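Local coordinates for protein phospholipase C-beta (PLC-beta) (Sepia officinalis, PDB 3QR0) that is a calcium-binding, multidomain member of the phosphoinositide-specific phospholipase C family, with PH, EF-hand-like, TIM-barrel and C2 modules, at residues F94-I108 with W119-K131. Sequence-based numbering, arbitrary orientation.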
# COMPACT_ATOMS: atom_id res chain seq x y z
N PHE A 94 -23.16 -25.88 18.37
CA PHE A 94 -23.39 -24.43 18.51
C PHE A 94 -24.34 -23.91 17.43
O PHE A 94 -24.08 -24.07 16.24
CB PHE A 94 -22.06 -23.68 18.44
CG PHE A 94 -22.14 -22.24 18.88
CD1 PHE A 94 -22.34 -21.93 20.22
CD2 PHE A 94 -21.99 -21.21 17.97
CE1 PHE A 94 -22.40 -20.61 20.65
CE2 PHE A 94 -22.05 -19.88 18.39
CZ PHE A 94 -22.26 -19.58 19.72
N GLY A 95 -25.43 -23.28 17.85
CA GLY A 95 -26.48 -22.85 16.92
C GLY A 95 -27.26 -24.06 16.46
O GLY A 95 -27.89 -24.74 17.27
N SER A 96 -27.23 -24.35 15.16
CA SER A 96 -27.92 -25.53 14.63
C SER A 96 -26.93 -26.63 14.29
O SER A 96 -26.00 -26.41 13.51
CB SER A 96 -28.71 -25.17 13.37
OG SER A 96 -29.41 -26.31 12.88
N SER A 97 -27.14 -27.82 14.85
CA SER A 97 -26.32 -28.99 14.53
C SER A 97 -26.60 -29.55 13.13
O SER A 97 -25.83 -30.37 12.63
CB SER A 97 -26.49 -30.09 15.58
OG SER A 97 -27.82 -30.59 15.62
N ASN A 98 -27.69 -29.10 12.51
CA ASN A 98 -28.02 -29.51 11.15
C ASN A 98 -27.27 -28.72 10.09
O ASN A 98 -27.33 -29.06 8.91
CB ASN A 98 -29.54 -29.40 10.91
CG ASN A 98 -30.32 -30.42 11.70
OD1 ASN A 98 -29.84 -31.53 11.94
ND2 ASN A 98 -31.52 -30.06 12.12
N ILE A 99 -26.59 -27.65 10.51
CA ILE A 99 -25.70 -26.91 9.62
C ILE A 99 -24.30 -27.49 9.80
O ILE A 99 -23.80 -27.54 10.92
CB ILE A 99 -25.69 -25.41 9.95
CG1 ILE A 99 -27.11 -24.85 9.90
CG2 ILE A 99 -24.77 -24.66 8.99
CD1 ILE A 99 -27.24 -23.44 10.43
N PRO A 100 -23.67 -27.96 8.70
CA PRO A 100 -22.33 -28.55 8.79
C PRO A 100 -21.33 -27.63 9.47
O PRO A 100 -21.38 -26.41 9.25
CB PRO A 100 -21.94 -28.78 7.33
CG PRO A 100 -23.23 -28.93 6.62
CD PRO A 100 -24.19 -28.02 7.32
N LEU A 101 -20.45 -28.20 10.27
CA LEU A 101 -19.52 -27.43 11.07
C LEU A 101 -18.79 -26.37 10.26
O LEU A 101 -18.77 -25.20 10.64
CB LEU A 101 -18.50 -28.35 11.76
CG LEU A 101 -17.42 -27.66 12.59
CD1 LEU A 101 -18.02 -26.66 13.57
CD2 LEU A 101 -16.57 -28.70 13.32
N GLN A 102 -18.22 -26.76 9.13
CA GLN A 102 -17.38 -25.85 8.36
C GLN A 102 -18.13 -24.65 7.77
O GLN A 102 -17.55 -23.58 7.62
CB GLN A 102 -16.62 -26.60 7.25
CG GLN A 102 -15.52 -25.74 6.65
CD GLN A 102 -14.41 -26.54 5.99
OE1 GLN A 102 -14.44 -27.77 5.94
NE2 GLN A 102 -13.42 -25.83 5.46
N ASP A 103 -19.41 -24.84 7.45
CA ASP A 103 -20.27 -23.75 6.98
C ASP A 103 -20.44 -22.62 8.01
O ASP A 103 -20.70 -21.47 7.65
CB ASP A 103 -21.66 -24.29 6.58
CG ASP A 103 -21.61 -25.22 5.38
OD1 ASP A 103 -20.59 -25.26 4.66
OD2 ASP A 103 -22.62 -25.91 5.13
N LYS A 104 -20.28 -22.96 9.30
CA LYS A 104 -20.38 -21.99 10.39
C LYS A 104 -19.05 -21.34 10.79
O LYS A 104 -19.04 -20.38 11.57
CB LYS A 104 -20.98 -22.66 11.63
CG LYS A 104 -22.38 -23.20 11.41
CD LYS A 104 -23.00 -23.72 12.69
CE LYS A 104 -22.43 -25.05 13.11
NZ LYS A 104 -23.31 -25.72 14.11
N CYS A 105 -17.94 -21.85 10.27
CA CYS A 105 -16.61 -21.38 10.67
C CYS A 105 -16.19 -20.08 10.00
O CYS A 105 -16.45 -19.87 8.82
CB CYS A 105 -15.56 -22.46 10.41
SG CYS A 105 -15.69 -23.84 11.56
N VAL A 106 -15.54 -19.22 10.78
CA VAL A 106 -14.98 -17.97 10.31
C VAL A 106 -13.54 -17.88 10.82
O VAL A 106 -13.28 -18.10 12.00
CB VAL A 106 -15.78 -16.76 10.84
CG1 VAL A 106 -15.07 -15.44 10.46
CG2 VAL A 106 -17.20 -16.78 10.30
N THR A 107 -12.62 -17.55 9.91
CA THR A 107 -11.20 -17.44 10.23
C THR A 107 -10.74 -16.03 9.88
O THR A 107 -10.99 -15.56 8.77
CB THR A 107 -10.36 -18.44 9.42
OG1 THR A 107 -10.80 -19.77 9.70
CG2 THR A 107 -8.89 -18.33 9.77
N ILE A 108 -10.07 -15.38 10.82
CA ILE A 108 -9.54 -14.04 10.60
C ILE A 108 -8.02 -14.09 10.70
O ILE A 108 -7.48 -14.71 11.62
CB ILE A 108 -10.08 -13.04 11.64
CG1 ILE A 108 -11.61 -13.11 11.73
CG2 ILE A 108 -9.64 -11.61 11.31
CD1 ILE A 108 -12.21 -12.25 12.84
N TRP A 119 -3.83 -15.26 14.04
CA TRP A 119 -5.08 -15.83 13.58
C TRP A 119 -6.12 -15.87 14.69
O TRP A 119 -5.79 -16.13 15.85
CB TRP A 119 -4.85 -17.25 13.04
CG TRP A 119 -3.93 -17.30 11.87
CD1 TRP A 119 -2.56 -17.30 11.89
CD2 TRP A 119 -4.31 -17.35 10.49
NE1 TRP A 119 -2.07 -17.33 10.61
CE2 TRP A 119 -3.12 -17.37 9.73
CE3 TRP A 119 -5.54 -17.38 9.82
CZ2 TRP A 119 -3.12 -17.41 8.34
CZ3 TRP A 119 -5.54 -17.43 8.44
CH2 TRP A 119 -4.34 -17.45 7.71
N THR A 120 -7.37 -15.61 14.32
CA THR A 120 -8.51 -15.72 15.23
C THR A 120 -9.53 -16.66 14.58
O THR A 120 -9.86 -16.50 13.40
CB THR A 120 -9.14 -14.33 15.50
OG1 THR A 120 -8.14 -13.45 16.02
CG2 THR A 120 -10.30 -14.43 16.48
N HIS A 121 -10.01 -17.64 15.34
CA HIS A 121 -10.89 -18.68 14.82
C HIS A 121 -12.22 -18.67 15.56
O HIS A 121 -12.25 -18.69 16.79
CB HIS A 121 -10.25 -20.05 14.95
CG HIS A 121 -8.88 -20.15 14.35
ND1 HIS A 121 -8.66 -20.20 12.99
CD2 HIS A 121 -7.66 -20.21 14.93
CE1 HIS A 121 -7.37 -20.29 12.75
NE2 HIS A 121 -6.73 -20.30 13.91
N LEU A 122 -13.31 -18.67 14.79
CA LEU A 122 -14.65 -18.52 15.34
C LEU A 122 -15.62 -19.51 14.70
O LEU A 122 -15.43 -19.88 13.55
CB LEU A 122 -15.16 -17.11 15.06
CG LEU A 122 -14.31 -15.96 15.58
CD1 LEU A 122 -14.78 -14.63 15.00
CD2 LEU A 122 -14.34 -15.95 17.10
N VAL A 123 -16.64 -19.92 15.47
CA VAL A 123 -17.76 -20.68 14.94
C VAL A 123 -19.04 -19.87 15.16
O VAL A 123 -19.37 -19.54 16.30
CB VAL A 123 -17.90 -22.06 15.63
CG1 VAL A 123 -19.02 -22.88 14.97
CG2 VAL A 123 -16.57 -22.81 15.60
N ALA A 124 -19.73 -19.52 14.07
CA ALA A 124 -21.01 -18.81 14.15
C ALA A 124 -22.13 -19.80 14.45
O ALA A 124 -21.92 -21.01 14.40
CB ALA A 124 -21.29 -18.07 12.85
N GLU A 125 -23.32 -19.28 14.76
CA GLU A 125 -24.49 -20.13 15.01
C GLU A 125 -25.06 -20.73 13.73
O GLU A 125 -25.75 -21.74 13.77
CB GLU A 125 -25.61 -19.33 15.69
CG GLU A 125 -25.36 -18.98 17.15
CD GLU A 125 -26.33 -17.94 17.65
OE1 GLU A 125 -26.38 -16.84 17.04
OE2 GLU A 125 -27.04 -18.21 18.64
N ASN A 126 -24.78 -20.09 12.60
CA ASN A 126 -25.25 -20.57 11.30
C ASN A 126 -24.40 -20.01 10.16
O ASN A 126 -23.50 -19.20 10.39
CB ASN A 126 -26.74 -20.26 11.10
CG ASN A 126 -27.05 -18.77 11.12
OD1 ASN A 126 -26.48 -17.99 10.35
ND2 ASN A 126 -27.95 -18.38 12.00
N SER A 127 -24.70 -20.44 8.93
CA SER A 127 -23.90 -20.07 7.77
C SER A 127 -24.13 -18.63 7.33
O SER A 127 -23.20 -17.98 6.85
CB SER A 127 -24.16 -21.04 6.61
OG SER A 127 -25.46 -20.88 6.09
N SER A 128 -25.34 -18.12 7.51
CA SER A 128 -25.67 -16.74 7.12
C SER A 128 -24.91 -15.70 7.95
O SER A 128 -24.42 -14.71 7.41
CB SER A 128 -27.17 -16.49 7.23
OG SER A 128 -27.87 -17.33 6.33
N VAL A 129 -24.81 -15.94 9.26
CA VAL A 129 -24.07 -15.06 10.15
C VAL A 129 -22.58 -15.05 9.79
O VAL A 129 -21.96 -14.00 9.72
CB VAL A 129 -24.25 -15.46 11.64
CG1 VAL A 129 -23.28 -14.70 12.53
CG2 VAL A 129 -25.70 -15.23 12.08
N ALA A 130 -22.01 -16.24 9.55
CA ALA A 130 -20.60 -16.35 9.16
C ALA A 130 -20.32 -15.58 7.87
O ALA A 130 -19.31 -14.88 7.77
CB ALA A 130 -20.20 -17.82 9.01
N LYS A 131 -21.21 -15.73 6.89
CA LYS A 131 -21.06 -15.05 5.61
C LYS A 131 -21.18 -13.54 5.76
O LYS A 131 -20.32 -12.79 5.28
CB LYS A 131 -22.09 -15.57 4.60
CG LYS A 131 -21.93 -15.00 3.19
CD LYS A 131 -22.86 -15.69 2.21
CE LYS A 131 -22.80 -15.05 0.83
NZ LYS A 131 -23.77 -15.68 -0.11
O HOH W 1 -20.90 -19.41 5.73
O HOH W 2 -11.02 -20.94 11.84
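Val-106 and Leu-122 face each other as a hydrogen-bonded pair of the antiparallel hairpin, Val-106 N giving a nearly straight bond (174°) to Leu-122 O at 2.8 Å and Leu-122 N returning one to Val-106 O. Ile-108 and Thr-120 repeat the pattern, and Ala-124 N closes the ladder on Lys-104 O at 2.7 Å. The tight side is the face of Val-106, Ile-108 and Leu-122. With CG1 anti to the backbone N (chi1 174°), Val-106 turns CG2 against the CB of Ala-130, 3.4 Å away and closer than usual for two carbons, where helix 127-131 folds back over the strand; Ile-108 CD1 meets Leu-122 CD1 at their branch ends. On the face of Thr-107, the CG2 methyl meets the edge of the Trp-119 indole, 3.5 Å from CE3. Thr-107 OG1 is hydrogen-bonded to Lys-80 N, while His-121 stacks on Trp-31. Looser is the rim, where exposed Gly-95 and neighbouring Ser-96 reach Glu-125 O through a CA-H...O contact and a weak N-H bond, and a water links Asp-103 O to Ser-127 O. Lys-104 is the buried anchor beneath it: its chain bends at chi3 (-75°), passes CD 3.6 Å from Glu-125 O, and NZ donates hydrogen bonds to Phe-94 O and Ser-96 O, both 2.8 Å away, and to Gly-91 O. Asn-126, the N-cap of the helix, accepts from Val-129 N through OD1. The last two strands of a seven-stranded antiparallel sheet, leading into the C-terminal helix that caps it, are characteristic of the PH-domain fold.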